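Local coordinates for competence/damage-inducible protein CinA (Agrobacterium tumefaciens, PDB 2A9S), which is of unknown function but belongs to the CinA competence/damage-inducible family, some relatives of which deamidate nicotinamide mononucleotide, at residues Leu13-Ile18 with Thr44-Ser49; Leu26-Ala31 with Ala51-Gly56. One frame throughout, in Å; residues are numbered along the deposited sequence. Where two conformers were deposited one is given.

Contact 1. Residues Leu13-Ile18 with Thr44-Ser49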
loop_
_atom_site.group_PDB
_atom_site.type_symbol
_atom_site.label_atom_id
_atom_site.label_comp_id
_atom_site.label_asym_id
_atom_site.label_seq_id
_atom_site.Cartn_x
_atom_site.Cartn_y
_atom_site.Cartn_z
ATOM N N LEU A 13 -0.128 -17.953 -3.273
ATOM C CA LEU A 13 1.270 -17.504 -3.180
ATOM C C LEU A 13 1.499 -16.688 -1.889
ATOM O O LEU A 13 2.496 -16.909 -1.186
ATOM C CB LEU A 13 1.706 -16.715 -4.428
ATOM C CG LEU A 13 1.876 -17.468 -5.768
ATOM C CD1 LEU A 13 1.850 -16.418 -6.895
ATOM C CD2 LEU A 13 3.158 -18.285 -5.808
ATOM N N ALA A 14 0.584 -15.762 -1.592
ATOM C CA ALA A 14 0.659 -14.970 -0.371
ATOM C C ALA A 14 0.658 -15.895 0.856
ATOM O O ALA A 14 1.465 -15.730 1.798
ATOM C CB ALA A 14 -0.505 -13.944 -0.325
ATOM N N ARG A 15 -0.206 -16.909 0.812
ATOM C CA ARG A 15 -0.321 -17.852 1.930
ATOM C C ARG A 15 0.997 -18.597 2.105
ATOM O O ARG A 15 1.421 -18.786 3.241
ATOM C CB ARG A 15 -1.448 -18.866 1.689
ATOM C CG ARG A 15 -1.882 -19.603 2.987
ATOM C CD ARG A 15 -3.232 -20.286 2.839
ATOM N NE ARG A 15 -4.312 -19.334 2.524
ATOM C CZ ARG A 15 -4.900 -18.521 3.408
ATOM N NH1 ARG A 15 -5.867 -17.701 3.009
ATOM N NH2 ARG A 15 -4.542 -18.516 4.686
ATOM N N ARG A 16 1.646 -18.982 0.990
ATOM C CA ARG A 16 2.933 -19.696 1.028
ATOM C C ARG A 16 4.008 -18.826 1.705
ATOM O O ARG A 16 4.757 -19.289 2.573
ATOM C CB ARG A 16 3.373 -20.154 -0.372
ATOM C CG ARG A 16 4.836 -20.563 -0.394
ATOM C CD ARG A 16 5.175 -21.523 -1.504
ATOM N NE ARG A 16 6.574 -21.941 -1.386
ATOM C CZ ARG A 16 7.264 -22.489 -2.387
ATOM N NH1 ARG A 16 6.684 -22.670 -3.565
ATOM N NH2 ARG A 16 8.537 -22.834 -2.216
ATOM N N ILE A 17 4.035 -17.548 1.349
ATOM C CA ILE A 17 5.016 -16.629 1.916
ATOM C C ILE A 17 4.816 -16.504 3.440
ATOM O O ILE A 17 5.789 -16.599 4.204
ATOM C CB ILE A 17 4.960 -15.264 1.223
ATOM C CG1 ILE A 17 5.478 -15.414 -0.236
ATOM C CG2 ILE A 17 5.767 -14.231 1.999
ATOM C CD1 ILE A 17 5.038 -14.241 -1.154
ATOM N N ILE A 18 3.574 -16.284 3.877
ATOM C CA ILE A 18 3.307 -16.109 5.312
ATOM C C ILE A 18 3.666 -17.421 6.028
ATOM O O ILE A 18 4.317 -17.397 7.078
ATOM C CB ILE A 18 1.843 -15.695 5.588
ATOM C CG1 ILE A 18 1.483 -14.377 4.854
ATOM C CG2 ILE A 18 1.582 -15.546 7.072
ATOM C CD1 ILE A 18 2.461 -13.242 5.019
ATOM N N THR A 44 -1.482 -9.219 3.064
ATOM C CA THR A 44 -2.185 -8.998 4.325
ATOM C C THR A 44 -3.617 -9.556 4.267
ATOM O O THR A 44 -4.367 -9.448 5.232
ATOM C CB THR A 44 -2.161 -7.539 4.753
ATOM O OG1 THR A 44 -2.728 -6.733 3.730
ATOM C CG2 THR A 44 -0.716 -7.044 4.986
ATOM N N GLU A 45 -3.991 -10.185 3.152
ATOM C CA GLU A 45 -5.219 -11.009 3.131
ATOM C C GLU A 45 -5.101 -12.268 4.037
ATOM O O GLU A 45 -6.109 -12.826 4.488
ATOM C CB GLU A 45 -5.562 -11.412 1.691
ATOM C CG GLU A 45 -6.253 -10.282 0.913
ATOM C CD GLU A 45 -7.666 -9.993 1.463
ATOM O OE1 GLU A 45 -8.606 -10.838 1.278
ATOM O OE2 GLU A 45 -7.835 -8.908 2.048
ATOM N N ILE A 46 -3.870 -12.675 4.324
ATOM C CA ILE A 46 -3.579 -13.895 5.060
ATOM C C ILE A 46 -3.537 -13.693 6.586
ATOM O O ILE A 46 -2.775 -12.855 7.105
ATOM C CB ILE A 46 -2.250 -14.488 4.558
ATOM C CG1 ILE A 46 -2.231 -14.565 3.007
ATOM C CG2 ILE A 46 -1.907 -15.807 5.294
ATOM C CD1 ILE A 46 -3.294 -15.420 2.394
ATOM N N ALA A 47 -4.370 -14.448 7.300
ATOM C CA ALA A 47 -4.324 -14.410 8.754
ATOM C C ALA A 47 -2.941 -14.879 9.217
ATOM O O ALA A 47 -2.405 -15.871 8.712
ATOM C CB ALA A 47 -5.440 -15.251 9.367
ATOM N N GLY A 48 -2.358 -14.123 10.141
ATOM C CA GLY A 48 -0.971 -14.334 10.564
ATOM C C GLY A 48 0.043 -13.476 9.830
ATOM O O GLY A 48 1.220 -13.447 10.190
ATOM N N SER A 49 -0.408 -12.754 8.801
ATOM C CA SER A 49 0.508 -11.892 8.040
ATOM C C SER A 49 1.228 -10.781 8.850
ATOM O O SER A 49 2.299 -10.311 8.467
ATOM C CB SER A 49 -0.191 -11.316 6.823
ATOM O OG SER A 49 -1.276 -10.499 7.186
HETATM O O HOH W 1 -5.967 -16.467 6.193
#
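Ala14 turns its CB toward the loop and meets one branch of Ile46, with Ala14 CB 3.8 Å from Ile46 CG1. One residue on, Arg15 reaches over the same branch. The chain bends at chi3 (-60°), and the guanidinium lies across the tip of Ile46, whose CD1 sits over one face, nearer the rim than the centre. The nearest pair is Arg15 NH1 and Ile46 CD1 at 3.5 Å. Arg15 NH2 donates to a water 2.9 Å away, and Ala47 N donates to the same water. Arg15 NH1 also forms a salt bridge with Glu11, one helical turn back. Residues 13-18 lie on helix 8-24. The partner is the loop between helix 38-43 and strand 53-59, which makes a type II beta turn from Ile46 to Ser49, with Gly48 at its third position. Ile46 O is gripped twice, by Ser49 N and by Ser49 OG, the latter at 2.8 Å. Ile18 packs against both ends of this turn. It slides past Ile46 in the opposite direction, with Ile18 CG1 3.7 Å from Ile46 CG2. Its CD1 branch reaches Ser49, and Ile18 CD1 is 3.7 Å from Ser49 CB. Its other branch touches the turn backbone, where Ile18 CG2 lies 3.8 Å from Gly48 O. On the loop, Glu45 forms a salt bridge with Arg151 of the second subunit.

Contact 2. Residues Leu26-Ala31 with Ala51-Gly56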
loop_
_atom_site.group_PDB
_atom_site.type_symbol
_atom_site.label_atom_id
_atom_site.label_comp_id
_atom_site.label_asym_id
_atom_site.label_seq_id
_atom_site.Cartn_x
_atom_site.Cartn_y
_atom_site.Cartn_z
ATOM N N LEU A 26 11.293 -14.425 9.323
ATOM C CA LEU A 26 11.624 -13.444 8.287
ATOM C C LEU A 26 10.475 -12.464 8.037
ATOM O O LEU A 26 9.293 -12.830 8.144
ATOM C CB LEU A 26 11.981 -14.149 6.977
ATOM C CG LEU A 26 13.081 -15.221 7.060
ATOM C CD1 LEU A 26 13.096 -16.038 5.779
ATOM C CD2 LEU A 26 14.466 -14.636 7.431
ATOM N N MET A 27 10.838 -11.246 7.651
ATOM C CA MET A 27 9.852 -10.219 7.370
ATOM C C MET A 27 10.121 -9.601 6.010
ATOM O O MET A 27 11.256 -9.672 5.486
ATOM C CB MET A 27 9.826 -9.128 8.443
ATOM C CG MET A 27 9.417 -9.641 9.848
ATOM S SD MET A 27 9.158 -8.306 11.048
ATOM C CE MET A 27 7.452 -7.931 10.640
ATOM N N VAL A 28 9.070 -8.985 5.455
ATOM C CA VAL A 28 9.115 -8.418 4.117
ATOM C C VAL A 28 8.661 -6.960 4.136
ATOM O O VAL A 28 7.804 -6.576 4.956
ATOM C CB VAL A 28 8.222 -9.233 3.125
ATOM C CG1 VAL A 28 6.775 -9.284 3.599
ATOM C CG2 VAL A 28 8.330 -8.670 1.685
ATOM N N SER A 29 9.211 -6.175 3.232
ATOM C CA SER A 29 8.675 -4.847 2.974
ATOM C C SER A 29 8.446 -4.712 1.490
ATOM O O SER A 29 9.071 -5.410 0.696
ATOM C CB SER A 29 9.602 -3.748 3.481
ATOM O OG SER A 29 10.840 -3.764 2.813
ATOM N N THR A 30 7.528 -3.827 1.124
ATOM C CA THR A 30 7.155 -3.710 -0.277
ATOM C C THR A 30 7.309 -2.269 -0.671
ATOM O O THR A 30 7.087 -1.369 0.155
ATOM C CB THR A 30 5.668 -4.170 -0.489
ATOM O OG1 THR A 30 4.790 -3.311 0.234
ATOM C CG2 THR A 30 5.454 -5.600 0.080
ATOM N N ALA A 31 7.640 -2.045 -1.941
ATOM C CA ALA A 31 7.753 -0.706 -2.479
ATOM C C ALA A 31 7.010 -0.725 -3.804
ATOM O O ALA A 31 7.439 -1.429 -4.711
ATOM C CB ALA A 31 9.203 -0.356 -2.721
ATOM N N ALA A 51 2.879 -11.147 11.385
ATOM C CA ALA A 51 4.179 -11.650 11.818
ATOM C C ALA A 51 5.271 -11.379 10.795
ATOM O O ALA A 51 6.466 -11.394 11.136
ATOM C CB ALA A 51 4.103 -13.148 12.084
ATOM N N VAL A 52 4.857 -11.147 9.545
ATOM C CA VAL A 52 5.777 -11.186 8.400
ATOM C C VAL A 52 5.869 -9.836 7.684
ATOM O O VAL A 52 6.931 -9.451 7.219
ATOM C CB VAL A 52 5.343 -12.286 7.382
ATOM C CG1 VAL A 52 6.152 -12.208 6.045
ATOM C CG2 VAL A 52 5.447 -13.680 8.007
ATOM N N VAL A 53 4.748 -9.125 7.575
ATOM C CA VAL A 53 4.758 -7.906 6.789
ATOM C C VAL A 53 5.194 -6.731 7.673
ATOM O O VAL A 53 4.517 -6.381 8.641
ATOM C CB VAL A 53 3.397 -7.651 6.096
ATOM C CG1 VAL A 53 3.480 -6.372 5.289
ATOM C CG2 VAL A 53 3.017 -8.790 5.186
ATOM N N ASP A 54 6.332 -6.141 7.353
ATOM C CA ASP A 54 6.885 -5.095 8.195
ATOM C C ASP A 54 6.275 -3.750 7.838
ATOM O O ASP A 54 5.593 -3.147 8.675
ATOM C CB ASP A 54 8.394 -5.081 8.105
ATOM C CG ASP A 54 9.029 -4.038 9.031
ATOM O OD1 ASP A 54 8.791 -4.139 10.260
ATOM O OD2 ASP A 54 9.747 -3.151 8.522
ATOM N N ARG A 55 6.491 -3.303 6.609
ATOM C CA ARG A 55 5.882 -2.049 6.161
ATOM C C ARG A 55 5.840 -2.006 4.658
ATOM O O ARG A 55 6.461 -2.825 3.975
ATOM C CB ARG A 55 6.643 -0.823 6.708
ATOM C CG ARG A 55 8.069 -0.721 6.175
ATOM C CD ARG A 55 8.905 0.289 6.965
ATOM N NE ARG A 55 9.118 -0.159 8.332
ATOM C CZ ARG A 55 9.602 0.601 9.310
ATOM N NH1 ARG A 55 9.943 1.888 9.101
ATOM N NH2 ARG A 55 9.738 0.078 10.501
ATOM N N GLY A 56 5.116 -1.032 4.136
ATOM C CA GLY A 56 4.958 -0.892 2.703
ATOM C C GLY A 56 5.024 0.564 2.330
ATOM O O GLY A 56 4.529 1.423 3.093
HETATM O O HOH W 2 8.386 -13.428 10.727
#
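Met27 and Val28 both lie against the 51-56 segment, Met27 through CE near its backbone and Val28 through CG1 against Val52. Met27 has CG beside the backbone N (chi1 -63°), and its chain bends at chi3 to bring CE back over the neighbouring backbone. There Met27 CE lies 3.6 Å from Ala51 O and also touches CA and CB of Asp54. Val28 crosses Val52 obliquely. In the conformer described, Val28 CG1 is 3.9 Å from Val52 CG1 and also faces Val53 CG2. A second conformer of Val28 makes this detail less certain. Thr30 meets a glycine, and Thr30 OG1 lies 3.5 Å from Gly56 CA.

The backbones run parallel, at 18° between the two short strands. Val28 is held through both its backbone N and its backbone O. Val28 N donates to Val52 O at 2.8 Å, and Asp54 N donates to Val28 O at 2.8 Å. Thr30 N then bonds to Arg55 O at 3.2 Å. Between the Val28-Val53 and Thr30-Gly56 pairs, the 51-56 segment has one residue more, which makes a beta bulge around Asp54. Asp54 and Arg55 form a salt bridge, with Arg55 NE 3.1 Å from Asp54 OD2 and above the carboxylate plane. Before the strands begin, a water donates to both Leu26 O and Ala51 O.

This is the parallel pairing of a beta-alpha-beta unit, strand 28-32, helix 38-43 and strand 53-59. Helix 38-43 packs on Thr30 and Val53, and helix 8-24 packs on Val52. Asp54 OD2 also accepts from Arg99 N, and Arg55 forms salt bridges with Asp63 and Asp67 of the second subunit. Strand 102-108 flanks strand 28-32 on its other edge, while Gly56 pairs antiparallel with a strand of the second subunit, carrying the sheet across the interface.

From the N terminus, helix 8-24 comes first and supplies the 13-18 segment. The chain then enters strand 28-32, the first half of contact 2. Helix 38-43 follows, and the loop after it returns to helix 8-24, where contact 1 closes. A few residues later strand 53-59 starts beside strand 28-32 and closes contact 2. The two closures therefore cross, since their segments alternate along the chain. Contact 1 ties the first helix to the loop, and contact 2 ties two strands of the sheet. Their centres are about 11 Å apart. They touch where Ile18 CD1 packs 3.8 Å from Val52 CB. Both contacts also reach the second subunit.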